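Local structure of type I site-specific restriction-modification system, R (Restriction) subunit (Vibrio vulnificus, 3H1T) at residues D165-P170 with S193-K198; F412-A417 with T558-Q563; D437-T442 with R468-Y473. The protein probably binds and hydrolyses ATP to move DNA for cleavage, as the putative HsdR subunit of a type I restriction enzyme. All coordinates share one frame; numbering follows the deposited sequence.

Contact 1 (D165-P170 with S193-K198); sequences DTLLSP and SVLQGK
Leu-195, in the last turn of helix 181-195, reaches across to the end of the short helix 164-167 and divides its two methyls between Thr-166 and Leu-167. The tighter half is leucine on leucine: Leu-195 CD1 lies 3.8 Å from Leu-167 CD1 and 3.9 Å from Leu-167 CB, so one methyl rests in the angle formed by the base and one branch of its partner. Leu-167 holds CG anti to its own backbone N (chi1 -170°), which turns CD1 to the helix opposite while the residue also packs on Phe-150, Ile-159 and Phe-86. The other half is looser. Leu-195 CD2 stands 4.2 Å from Thr-166 CB, and the methyl CG2 of the threonine is equally distant; the nearest atoms there are carbons. The three touching residues are buried, but the flanks run out to the surface, where Asp-165 and Pro-170 are exposed on one segment and Lys-198 on the other.

Both helices end at this point. Gly-197, with positive phi, closes helix 181-195 in a Schellman motif: Lys-198 N bonds to Ser-193 O at 3.1 Å, and Gly-197 N to Val-194 O at 3.0 Å. On the other segment Ser-169 N bonds to Thr-166 O, and Lys-221 NZ, from outside the two segments, bonds to the carbonyl oxygens of Leu-167 and Ser-169. The contact sets the connection leading out of the N-terminal domain, probably the nuclease domain as in other HsdR subunits, against the first helix of the first RecA-like domain. No hydrogen bond joins the two segments, so their mutual contact rests on apolar packing without the directional hold of a polar link.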
loop_
_atom_site.group_PDB
_atom_site.type_symbol
_atom_site.label_atom_id
_atom_site.label_comp_id
_atom_site.label_asym_id
_atom_site.label_seq_id
_atom_site.Cartn_x
_atom_site.Cartn_y
_atom_site.Cartn_z
ATOM N N ASP A 165 7.142 -3.097 -27.359
ATOM C CA ASP A 165 7.595 -1.757 -27.004
ATOM C C ASP A 165 6.732 -1.116 -25.935
ATOM O O ASP A 165 7.146 -0.141 -25.296
ATOM C CB ASP A 165 7.645 -0.847 -28.230
ATOM C CG ASP A 165 8.355 -1.494 -29.406
ATOM O OD1 ASP A 165 7.697 -2.254 -30.162
ATOM O OD2 ASP A 165 9.571 -1.240 -29.570
ATOM N N THR A 166 5.525 -1.634 -25.741
ATOM C CA THR A 166 4.690 -1.079 -24.703
ATOM C C THR A 166 5.140 -1.761 -23.425
ATOM O O THR A 166 5.338 -1.107 -22.399
ATOM C CB THR A 166 3.212 -1.353 -24.951
ATOM O OG1 THR A 166 2.871 -0.923 -26.274
ATOM C CG2 THR A 166 2.364 -0.565 -23.955
ATOM N N LEU A 167 5.351 -3.070 -23.500
ATOM C CA LEU A 167 5.787 -3.836 -22.347
ATOM C C LEU A 167 7.067 -3.265 -21.765
ATOM O O LEU A 167 7.254 -3.284 -20.550
ATOM C CB LEU A 167 6.028 -5.295 -22.726
ATOM C CG LEU A 167 6.248 -6.214 -21.515
ATOM C CD1 LEU A 167 4.890 -6.587 -20.961
ATOM C CD2 LEU A 167 6.999 -7.481 -21.903
ATOM N N LEU A 168 7.941 -2.748 -22.630
ATOM C CA LEU A 168 9.215 -2.193 -22.182
ATOM C C LEU A 168 9.234 -0.673 -22.108
ATOM O O LEU A 168 10.268 -0.084 -21.792
ATOM C CB LEU A 168 10.356 -2.653 -23.087
ATOM C CG LEU A 168 10.599 -4.157 -23.268
ATOM C CD1 LEU A 168 11.790 -4.369 -24.198
ATOM C CD2 LEU A 168 10.840 -4.825 -21.916
ATOM N N SER A 169 8.104 -0.035 -22.401
ATOM C CA SER A 169 8.015 1.426 -22.349
ATOM C C SER A 169 8.558 1.901 -21.000
ATOM O O SER A 169 8.091 1.464 -19.960
ATOM C CB SER A 169 6.548 1.840 -22.538
ATOM O OG SER A 169 6.368 3.242 -22.444
ATOM N N PRO A 170 9.553 2.808 -21.010
ATOM C CA PRO A 170 10.203 3.370 -19.816
ATOM C C PRO A 170 9.300 4.049 -18.797
ATOM O O PRO A 170 8.272 4.628 -19.153
ATOM C CB PRO A 170 11.238 4.343 -20.412
ATOM C CG PRO A 170 11.560 3.726 -21.758
ATOM C CD PRO A 170 10.161 3.369 -22.232
ATOM N N SER A 193 -1.323 -7.447 -18.272
ATOM C CA SER A 193 -2.731 -7.839 -18.326
ATOM C C SER A 193 -3.433 -7.209 -19.529
ATOM O O SER A 193 -4.130 -7.888 -20.286
ATOM C CB SER A 193 -3.459 -7.397 -17.052
ATOM O OG SER A 193 -3.054 -8.162 -15.932
ATOM N N VAL A 194 -3.256 -5.902 -19.683
ATOM C CA VAL A 194 -3.860 -5.157 -20.774
ATOM C C VAL A 194 -3.379 -5.681 -22.117
ATOM O O VAL A 194 -4.165 -5.868 -23.039
ATOM C CB VAL A 194 -3.523 -3.653 -20.647
ATOM C CG1 VAL A 194 -4.032 -2.898 -21.842
ATOM C CG2 VAL A 194 -4.148 -3.107 -19.382
ATOM N N LEU A 195 -2.086 -5.951 -22.219
ATOM C CA LEU A 195 -1.544 -6.453 -23.470
ATOM C C LEU A 195 -2.088 -7.833 -23.820
ATOM O O LEU A 195 -2.099 -8.202 -24.994
ATOM C CB LEU A 195 -0.011 -6.496 -23.425
ATOM C CG LEU A 195 0.663 -5.137 -23.153
ATOM C CD1 LEU A 195 2.191 -5.274 -23.216
ATOM C CD2 LEU A 195 0.179 -4.118 -24.174
ATOM N N GLN A 196 -2.551 -8.584 -22.818
ATOM C CA GLN A 196 -3.092 -9.936 -23.036
ATOM C C GLN A 196 -4.597 -9.897 -23.328
ATOM O O GLN A 196 -5.226 -10.929 -23.584
ATOM C CB GLN A 196 -2.868 -10.811 -21.802
ATOM C CG GLN A 196 -1.447 -10.880 -21.304
ATOM C CD GLN A 196 -1.353 -11.635 -19.995
ATOM O OE1 GLN A 196 -2.013 -11.290 -19.015
ATOM N NE2 GLN A 196 -0.526 -12.668 -19.968
ATOM N N GLY A 197 -5.168 -8.702 -23.258
ATOM C CA GLY A 197 -6.581 -8.550 -23.521
ATOM C C GLY A 197 -7.513 -8.775 -22.344
ATOM O O GLY A 197 -8.676 -9.129 -22.536
ATOM N N LYS A 198 -7.017 -8.593 -21.126
ATOM C CA LYS A 198 -7.848 -8.727 -19.932
ATOM C C LYS A 198 -8.493 -7.373 -19.713
ATOM O O LYS A 198 -7.849 -6.437 -19.231
ATOM C CB LYS A 198 -6.988 -9.107 -18.719
ATOM C CG LYS A 198 -6.838 -10.596 -18.523
ATOM C CD LYS A 198 -5.549 -10.983 -17.803
ATOM C CE LYS A 198 -4.763 -11.967 -18.658
ATOM N NZ LYS A 198 -5.707 -12.686 -19.569
#

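Contact 2 (F412-A417 with T558-Q563); sequences FERVIA and TGSATQ
Helix 412-420 meets the turn that follows strand 552-556 in the second RecA-like domain, where the chain leaves the central sheet and enters helix 561-564. A single side-chain bond spans the gap: Arg-414 NH1 donates to Ser-560 OG over 3.1 Å, with an N-H...O angle of 153°. The hydroxyl lies at the edge of the guanidinium, 11° out of its plane. Bends at chi2 and chi3 carry the arginine out from its helix to this point, while its NE makes a weak bond back to Lys-410 O.

Ser-560 holds the N-cap position without capping; its OG, set between the backbone N and the carbonyl carbon (chi1 63°), serves the arginine instead. The turn is secured by Thr-558, whose OG1 accepts from Ala-561 N at 2.9 Å in an ST motif and also bonds to Asp-556 OD1. Gly-559, between Thr-558 and Ser-560, takes a positive phi, which favours glycine. Thr-558 O is 4.4 Å from Arg-414 NH1, too far for a bond. With one hydrogen bond, and no carboxylate of the two segments reaching the guanidinium, the arginine's link to the turn is a charge-to-dipole tie at a partly exposed surface, probably weaker than a salt bridge.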
loop_
_atom_site.group_PDB
_atom_site.type_symbol
_atom_site.label_atom_id
_atom_site.label_comp_id
_atom_site.label_asym_id
_atom_site.label_seq_id
_atom_site.Cartn_x
_atom_site.Cartn_y
_atom_site.Cartn_z
ATOM N N PHE A 412 -27.591 -1.980 18.638
ATOM C CA PHE A 412 -28.110 -0.640 18.836
ATOM C C PHE A 412 -27.834 -0.194 20.270
ATOM O O PHE A 412 -27.779 0.999 20.556
ATOM C CB PHE A 412 -29.610 -0.602 18.527
ATOM C CG PHE A 412 -29.964 -1.119 17.150
ATOM C CD1 PHE A 412 -29.066 -1.000 16.088
ATOM C CD2 PHE A 412 -31.213 -1.689 16.905
ATOM C CE1 PHE A 412 -29.409 -1.442 14.800
ATOM C CE2 PHE A 412 -31.566 -2.134 15.624
ATOM C CZ PHE A 412 -30.664 -2.010 14.570
ATOM N N GLU A 413 -27.650 -1.162 21.167
ATOM C CA GLU A 413 -27.341 -0.861 22.569
ATOM C C GLU A 413 -25.842 -0.634 22.647
ATOM O O GLU A 413 -25.314 -0.088 23.623
ATOM C CB GLU A 413 -27.700 -2.040 23.478
ATOM C CG GLU A 413 -27.532 -1.758 24.982
ATOM C CD GLU A 413 -26.801 -2.878 25.724
ATOM O OE1 GLU A 413 -25.564 -2.991 25.577
ATOM O OE2 GLU A 413 -27.466 -3.651 26.451
ATOM N N ARG A 414 -25.159 -1.103 21.609
ATOM C CA ARG A 414 -23.717 -0.984 21.509
ATOM C C ARG A 414 -23.371 0.492 21.491
ATOM O O ARG A 414 -22.491 0.945 22.220
ATOM C CB ARG A 414 -23.218 -1.642 20.223
ATOM C CG ARG A 414 -21.858 -2.249 20.389
ATOM C CD ARG A 414 -21.929 -3.416 21.361
ATOM N NE ARG A 414 -21.800 -4.699 20.674
ATOM C CZ ARG A 414 -20.652 -5.173 20.200
ATOM N NH1 ARG A 414 -19.534 -4.469 20.345
ATOM N NH2 ARG A 414 -20.617 -6.349 19.585
ATOM N N VAL A 415 -24.091 1.241 20.664
ATOM C CA VAL A 415 -23.850 2.663 20.540
ATOM C C VAL A 415 -24.376 3.375 21.774
ATOM O O VAL A 415 -23.851 4.418 22.159
ATOM C CB VAL A 415 -24.516 3.229 19.280
ATOM C CG1 VAL A 415 -24.427 2.212 18.154
ATOM C CG2 VAL A 415 -25.935 3.601 19.571
ATOM N N ILE A 416 -25.404 2.821 22.407
ATOM C CA ILE A 416 -25.923 3.438 23.620
ATOM C C ILE A 416 -24.806 3.491 24.652
ATOM O O ILE A 416 -24.468 4.555 25.165
ATOM C CB ILE A 416 -27.092 2.623 24.222
ATOM C CG1 ILE A 416 -28.379 2.935 23.458
ATOM C CG2 ILE A 416 -27.259 2.955 25.712
ATOM C CD1 ILE A 416 -28.759 4.394 23.514
ATOM N N ALA A 417 -24.236 2.327 24.938
ATOM C CA ALA A 417 -23.156 2.202 25.897
ATOM C C ALA A 417 -21.967 3.075 25.534
ATOM O O ALA A 417 -21.362 3.683 26.407
ATOM C CB ALA A 417 -22.725 0.740 25.992
ATOM N N THR A 558 -14.171 -0.012 22.199
ATOM C CA THR A 558 -15.365 -0.761 21.849
ATOM C C THR A 558 -15.348 -2.095 22.591
ATOM O O THR A 558 -16.397 -2.671 22.884
ATOM C CB THR A 558 -15.432 -1.042 20.321
ATOM O OG1 THR A 558 -14.440 -2.013 19.963
ATOM C CG2 THR A 558 -15.166 0.231 19.539
ATOM N N GLY A 559 -14.152 -2.578 22.906
ATOM C CA GLY A 559 -14.031 -3.842 23.601
ATOM C C GLY A 559 -14.447 -4.992 22.703
ATOM O O GLY A 559 -15.188 -5.891 23.122
ATOM N N SER A 560 -13.981 -4.963 21.455
ATOM C CA SER A 560 -14.315 -6.018 20.510
ATOM C C SER A 560 -13.850 -5.779 19.076
ATOM O O SER A 560 -13.411 -6.727 18.412
ATOM C CB SER A 560 -15.825 -6.263 20.513
ATOM O OG SER A 560 -16.546 -5.121 20.075
ATOM N N ALA A 561 -13.936 -4.538 18.590
ATOM C CA ALA A 561 -13.527 -4.222 17.221
ATOM C C ALA A 561 -12.218 -4.893 16.818
ATOM O O ALA A 561 -12.175 -5.607 15.818
ATOM C CB ALA A 561 -13.405 -2.699 17.034
ATOM N N THR A 562 -11.161 -4.680 17.595
ATOM C CA THR A 562 -9.868 -5.275 17.280
ATOM C C THR A 562 -9.858 -6.809 17.328
ATOM O O THR A 562 -8.959 -7.430 16.762
ATOM C CB THR A 562 -8.763 -4.724 18.210
ATOM O OG1 THR A 562 -9.173 -4.870 19.571
ATOM C CG2 THR A 562 -8.525 -3.251 17.945
ATOM N N GLN A 563 -10.838 -7.425 17.992
ATOM C CA GLN A 563 -10.891 -8.892 18.055
ATOM C C GLN A 563 -11.749 -9.364 16.891
ATOM O O GLN A 563 -11.433 -10.315 16.184
ATOM C CB GLN A 563 -11.514 -9.359 19.378
ATOM C CG GLN A 563 -10.855 -8.755 20.608
ATOM C CD GLN A 563 -11.048 -9.587 21.871
ATOM O OE1 GLN A 563 -12.004 -9.393 22.620
ATOM N NE2 GLN A 563 -10.129 -10.524 22.106
#

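Contact 3 (D437-T442 with R468-Y473); sequences DRFAKT and RKHPDY
Arg-438 and Phe-439, the middle residues of a type I turn from Asp-437 to Ala-440, meet Tyr-473 and His-470 on the loop opposite. At the start of the turn, Asp-437 O accepts from Ala-440 N at 3.2 Å, and the aspartate's OD1 receives a weak bond from Phe-439 N. Arg-438 offers its carbonyl oxygen to Tyr-473 OH, in the carbonyl plane, on a lone pair, with a C=O...O angle of 143°; the modelled 2.5 Å is doubtfully short. The same hydroxyl accepts from a water 3.2 Å away, which accepts from Arg-438 NE at 3.0 Å, in the guanidinium plane. Farther out, Arg-438 NH1 forms a salt bridge with Asp-465 and NH2 bonds to Asn-463.

Phe-439 is the centre of an aromatic cluster. Its edge turns to the face of His-470, offset and nearly perpendicular, with CZ 3.7 Å from CD2. One of its own faces receives the edge of Tyr-473, the centroids 5.9 Å apart and the planes at 79°. With chi1 at -176° the tyrosine ring swings clear of its own backbone N and reaches the turn. Both loops feed the mixed sheet of the second RecA-like domain: 437-442 runs into strand 441-446, the other loop precedes edge strand 474-476, and strand 502-505 lies between. Leu-466 touches the arginine, phenylalanine and tyrosine alike.

Ala-440 directs its CB away from the opposite loop, and its O accepts from Thr-442 OG1 at 3.0 Å, the hydroxyl lying above the carbonyl plane. By Lys-441 and Thr-442 the chain is pairing with the strands on both flanks.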
loop_
_atom_site.group_PDB
_atom_site.type_symbol
_atom_site.label_atom_id
_atom_site.label_comp_id
_atom_site.label_asym_id
_atom_site.label_seq_id
_atom_site.Cartn_x
_atom_site.Cartn_y
_atom_site.Cartn_z
ATOM N N ASP A 437 2.784 10.812 25.906
ATOM C CA ASP A 437 3.164 12.002 25.135
ATOM C C ASP A 437 1.903 12.834 24.896
ATOM O O ASP A 437 1.067 12.496 24.042
ATOM C CB ASP A 437 3.819 11.595 23.794
ATOM C CG ASP A 437 4.354 12.791 22.992
ATOM O OD1 ASP A 437 4.465 13.900 23.559
ATOM O OD2 ASP A 437 4.677 12.624 21.791
ATOM N N ARG A 438 1.761 13.914 25.662
ATOM C CA ARG A 438 0.595 14.784 25.544
ATOM C C ARG A 438 0.448 15.484 24.197
ATOM O O ARG A 438 -0.614 16.031 23.900
ATOM C CB ARG A 438 0.589 15.824 26.660
ATOM C CG ARG A 438 0.715 15.220 28.037
ATOM C CD ARG A 438 0.357 16.229 29.086
ATOM N NE ARG A 438 -1.068 16.558 29.053
ATOM C CZ ARG A 438 -1.601 17.592 29.694
ATOM N NH1 ARG A 438 -0.823 18.399 30.408
ATOM N NH2 ARG A 438 -2.907 17.809 29.640
ATOM N N PHE A 439 1.501 15.474 23.385
ATOM C CA PHE A 439 1.416 16.104 22.079
ATOM C C PHE A 439 1.492 15.131 20.914
ATOM O O PHE A 439 1.751 15.528 19.783
ATOM C CB PHE A 439 2.475 17.195 21.922
ATOM C CG PHE A 439 2.086 18.490 22.555
ATOM C CD1 PHE A 439 2.209 18.670 23.925
ATOM C CD2 PHE A 439 1.528 19.506 21.792
ATOM C CE1 PHE A 439 1.774 19.849 24.534
ATOM C CE2 PHE A 439 1.084 20.695 22.394
ATOM C CZ PHE A 439 1.209 20.864 23.763
ATOM N N ALA A 440 1.271 13.851 21.194
ATOM C CA ALA A 440 1.272 12.840 20.145
ATOM C C ALA A 440 -0.047 13.035 19.395
ATOM O O ALA A 440 -1.124 12.953 20.001
ATOM C CB ALA A 440 1.331 11.456 20.762
ATOM N N LYS A 441 0.020 13.294 18.091
ATOM C CA LYS A 441 -1.199 13.516 17.322
ATOM C C LYS A 441 -2.088 12.301 17.353
ATOM O O LYS A 441 -1.653 11.195 17.040
ATOM C CB LYS A 441 -0.880 13.897 15.885
ATOM C CG LYS A 441 -0.355 15.314 15.739
ATOM C CD LYS A 441 -0.370 15.741 14.282
ATOM C CE LYS A 441 0.483 16.994 14.033
ATOM N NZ LYS A 441 -0.097 18.290 14.491
ATOM N N THR A 442 -3.350 12.536 17.708
ATOM C CA THR A 442 -4.358 11.490 17.885
ATOM C C THR A 442 -5.679 11.738 17.153
ATOM O O THR A 442 -6.106 12.877 17.020
ATOM C CB THR A 442 -4.685 11.354 19.387
ATOM O OG1 THR A 442 -3.478 11.085 20.107
ATOM C CG2 THR A 442 -5.697 10.253 19.628
ATOM N N ARG A 468 -5.679 26.178 27.535
ATOM C CA ARG A 468 -5.405 27.573 27.863
ATOM C C ARG A 468 -4.148 28.090 27.196
ATOM O O ARG A 468 -3.902 29.293 27.176
ATOM C CB ARG A 468 -5.295 27.728 29.381
ATOM C CG ARG A 468 -4.627 28.995 29.852
ATOM C CD ARG A 468 -4.622 29.027 31.358
ATOM N NE ARG A 468 -4.687 27.680 31.910
ATOM C CZ ARG A 468 -4.981 27.420 33.178
ATOM N NH1 ARG A 468 -5.227 28.422 34.017
ATOM N NH2 ARG A 468 -5.053 26.166 33.606
ATOM N N LYS A 469 -3.357 27.188 26.634
ATOM C CA LYS A 469 -2.124 27.584 25.964
ATOM C C LYS A 469 -2.321 27.426 24.465
ATOM O O LYS A 469 -1.847 28.234 23.674
ATOM C CB LYS A 469 -0.978 26.688 26.414
ATOM C CG LYS A 469 0.357 27.373 26.423
ATOM C CD LYS A 469 1.451 26.347 26.339
ATOM C CE LYS A 469 2.791 27.019 26.187
ATOM N NZ LYS A 469 3.845 26.007 25.923
ATOM N N HIS A 470 -3.032 26.364 24.097
ATOM C CA HIS A 470 -3.335 26.047 22.708
ATOM C C HIS A 470 -4.856 25.850 22.588
ATOM O O HIS A 470 -5.363 24.760 22.829
ATOM C CB HIS A 470 -2.636 24.743 22.310
ATOM C CG HIS A 470 -1.149 24.761 22.497
ATOM N ND1 HIS A 470 -0.293 25.366 21.601
ATOM C CD2 HIS A 470 -0.367 24.254 23.480
ATOM C CE1 HIS A 470 0.953 25.228 22.023
ATOM N NE2 HIS A 470 0.934 24.557 23.160
ATOM N N PRO A 471 -5.604 26.900 22.216
ATOM C CA PRO A 471 -7.061 26.797 22.089
ATOM C C PRO A 471 -7.550 25.670 21.185
ATOM O O PRO A 471 -8.674 25.198 21.329
ATOM C CB PRO A 471 -7.452 28.174 21.556
ATOM C CG PRO A 471 -6.426 29.044 22.206
ATOM C CD PRO A 471 -5.171 28.270 21.918
ATOM N N ASP A 472 -6.704 25.220 20.264
ATOM C CA ASP A 472 -7.122 24.167 19.351
ATOM C C ASP A 472 -6.467 22.826 19.629
ATOM O O ASP A 472 -6.175 22.069 18.697
ATOM C CB ASP A 472 -6.847 24.591 17.910
ATOM C CG ASP A 472 -5.362 24.698 17.604
ATOM O OD1 ASP A 472 -4.577 25.008 18.527
ATOM O OD2 ASP A 472 -4.984 24.487 16.436
ATOM N N TYR A 473 -6.226 22.548 20.909
ATOM C CA TYR A 473 -5.617 21.294 21.339
ATOM C C TYR A 473 -6.457 20.116 20.833
ATOM O O TYR A 473 -5.927 19.126 20.331
ATOM C CB TYR A 473 -5.545 21.250 22.861
ATOM C CG TYR A 473 -4.833 20.028 23.379
ATOM C CD1 TYR A 473 -3.450 19.882 23.226
ATOM C CD2 TYR A 473 -5.545 19.006 24.004
ATOM C CE1 TYR A 473 -2.793 18.736 23.682
ATOM C CE2 TYR A 473 -4.902 17.869 24.469
ATOM C CZ TYR A 473 -3.532 17.732 24.305
ATOM O OH TYR A 473 -2.927 16.593 24.786
HETATM O O HOH W 1 -3.123 14.993 27.561
#

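In the fold
Contact 1 lies across the chain's centre from contacts 2 and 3, its centre 48 Å from that of contact 2 and 51 Å from that of contact 3. It joins the N-terminal domain, probably the nuclease, to the first RecA-like domain, whereas the other two belong to the second RecA-like domain. Contacts 2 and 3 have centres 27 Å apart, with nearest atoms about 14 Å apart. The segments of contact 3 fall in sequence between those of contact 2, and both contacts border the same sheet: contact 3 near edge strand 474-476, contact 2 after strand 552-556. No nucleotide or DNA lies at any of the three contacts, which are structural packing.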